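Local coordinates for niemann-Pick type C2 protein (Camponotus japonicus, PDB 3WEB) that binds oleic acid within an immunoglobulin-like beta-sandwich and probably carries such lipids in the chemical communication of worker ants, at residues 70-73 with 74-77. Numbering follows the deposited sequence.
Sequences KPEI and CKDP. With OLA (oleic acid), chain B.
K70 lays its CD and CE methylenes across the D76 carboxylate. Its CB lies 3.9 Å from oleic acid O1; farther out, CD comes to 3.7 Å from D76 OD2. A bend at chi3 (-73°) keeps the chain near the acid, and NZ ends in a long salt bridge to OD2 at 3.8 Å. One water joins NZ to D76 OD1, and another gives its hydrogens to K70 O and D76 OD2. Aspartate suits this buried place because its two oxygens serve separate partners, OD1 also accepting from the backbone N of D78. In the ML-domain beta-sandwich this loop runs between strands 62-66 and 91-99, beside the carboxyl end of the bound fatty acid: K70 N donates to its O1 (2.9 Å, 159°), and K69 N binds the ligand too. E72 is the centre of an inverse gamma turn, and its carbonyl O accepts a hydrogen bond from K75 N at 3.0 Å. The two oppositely charged side chains run alongside each other, K75 NZ forming a salt bridge to E72 OE1 from its syn side, tilted 34° from the carboxylate plane; N50 also binds that oxygen. C74 fastens the loop to C83 by a disulfide, while hydrophobic I73 packs on V51 and A53.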
loop_
_atom_site.group_PDB
_atom_site.type_symbol
_atom_site.label_atom_id
_atom_site.label_comp_id
_atom_site.label_asym_id
_atom_site.label_seq_id
_atom_site.Cartn_x
_atom_site.Cartn_y
_atom_site.Cartn_z
ATOM N N LYS A 70 -7.750 -1.120 -8.619
ATOM C CA LYS A 70 -7.725 0.320 -8.894
ATOM C C LYS A 70 -6.324 0.923 -8.719
ATOM O O LYS A 70 -6.123 1.749 -7.824
ATOM C CB LYS A 70 -8.731 1.052 -7.995
ATOM C CG LYS A 70 -10.161 0.530 -8.084
ATOM C CD LYS A 70 -11.068 1.122 -7.017
ATOM C CE LYS A 70 -10.780 0.549 -5.636
ATOM N NZ LYS A 70 -11.749 1.022 -4.610
ATOM N N PRO A 71 -5.356 0.528 -9.579
ATOM C CA PRO A 71 -3.964 0.976 -9.406
ATOM C C PRO A 71 -3.727 2.451 -9.714
ATOM O O PRO A 71 -2.759 3.025 -9.222
ATOM C CB PRO A 71 -3.179 0.103 -10.395
ATOM C CG PRO A 71 -4.172 -0.289 -11.431
ATOM C CD PRO A 71 -5.505 -0.370 -10.744
ATOM N N GLU A 72 -4.589 3.058 -10.527
ATOM C CA GLU A 72 -4.466 4.483 -10.804
ATOM C C GLU A 72 -5.177 5.259 -9.699
ATOM O O GLU A 72 -6.348 5.637 -9.812
ATOM C CB GLU A 72 -4.968 4.842 -12.205
ATOM C CG GLU A 72 -4.055 4.329 -13.310
ATOM C CD GLU A 72 -4.262 5.057 -14.621
ATOM O OE1 GLU A 72 -3.575 6.073 -14.850
ATOM O OE2 GLU A 72 -5.104 4.607 -15.425
ATOM N N ILE A 73 -4.423 5.471 -8.626
ATOM C CA ILE A 73 -4.894 6.069 -7.379
ATOM C C ILE A 73 -5.585 7.415 -7.562
ATOM O O ILE A 73 -6.599 7.689 -6.916
ATOM C CB ILE A 73 -3.705 6.236 -6.399
ATOM C CG1 ILE A 73 -2.994 4.892 -6.157
ATOM C CG2 ILE A 73 -4.134 6.942 -5.117
ATOM C CD1 ILE A 73 -3.891 3.746 -5.751
ATOM N N CYS A 74 -5.034 8.254 -8.434
ATOM C CA CYS A 74 -5.566 9.598 -8.648
ATOM C C CYS A 74 -6.889 9.589 -9.404
ATOM O O CYS A 74 -7.648 10.556 -9.351
ATOM C CB CYS A 74 -4.540 10.468 -9.373
ATOM S SG CYS A 74 -3.270 11.081 -8.252
ATOM N N LYS A 75 -7.162 8.481 -10.092
ATOM C CA LYS A 75 -8.371 8.333 -10.892
ATOM C C LYS A 75 -9.451 7.512 -10.173
ATOM O O LYS A 75 -10.538 7.297 -10.706
ATOM C CB LYS A 75 -8.010 7.731 -12.254
ATOM C CG LYS A 75 -7.028 8.596 -13.030
ATOM C CD LYS A 75 -6.563 7.939 -14.318
ATOM C CE LYS A 75 -5.490 8.785 -14.979
ATOM N NZ LYS A 75 -5.096 8.224 -16.302
ATOM N N ASP A 76 -9.145 7.066 -8.959
ATOM C CA ASP A 76 -10.100 6.352 -8.119
ATOM C C ASP A 76 -10.815 7.371 -7.237
ATOM O O ASP A 76 -10.197 7.962 -6.362
ATOM C CB ASP A 76 -9.368 5.288 -7.283
ATOM C CG ASP A 76 -10.203 4.740 -6.130
ATOM O OD1 ASP A 76 -11.429 4.983 -6.066
ATOM O OD2 ASP A 76 -9.616 4.047 -5.270
ATOM N N PRO A 77 -12.130 7.569 -7.459
ATOM C CA PRO A 77 -12.886 8.619 -6.757
ATOM C C PRO A 77 -12.941 8.455 -5.230
ATOM O O PRO A 77 -13.190 9.435 -4.513
ATOM C CB PRO A 77 -14.290 8.505 -7.363
ATOM C CG PRO A 77 -14.386 7.089 -7.827
ATOM C CD PRO A 77 -13.005 6.732 -8.304
HETATM C C1 OLA B . -7.307 -2.519 -5.170
HETATM O O1 OLA B . -6.852 -1.599 -5.888
HETATM O O2 OLA B . -7.594 -3.653 -5.618
HETATM C C2 OLA B . -7.530 -2.250 -3.697
HETATM C C3 OLA B . -6.615 -3.126 -2.845
HETATM C C4 OLA B . -5.895 -2.304 -1.782
HETATM C C5 OLA B . -4.394 -2.254 -2.032
HETATM C C6 OLA B . -3.617 -1.964 -0.754
HETATM C C7 OLA B . -2.796 -3.185 -0.359
HETATM C C8 OLA B . -1.910 -2.942 0.863
HETATM C C9 OLA B . -2.706 -3.074 2.146
HETATM C C10 OLA B . -2.930 -4.231 2.778
HETATM C C11 OLA B . -2.410 -5.564 2.287
HETATM C C12 OLA B . -3.425 -6.654 2.598
HETATM C C13 OLA B . -3.587 -7.605 1.418
HETATM C C14 OLA B . -4.810 -8.491 1.615
HETATM C C15 OLA B . -4.683 -9.791 0.831
HETATM C C16 OLA B . -5.649 -9.812 -0.349
HETATM C C17 OLA B . -6.791 -10.792 -0.102
HETATM C C18 OLA B . -7.264 -11.422 -1.395
HETATM O O HOH W 1 -7.033 3.030 -5.336
HETATM O O HOH W 2 -13.285 2.992 -5.670
#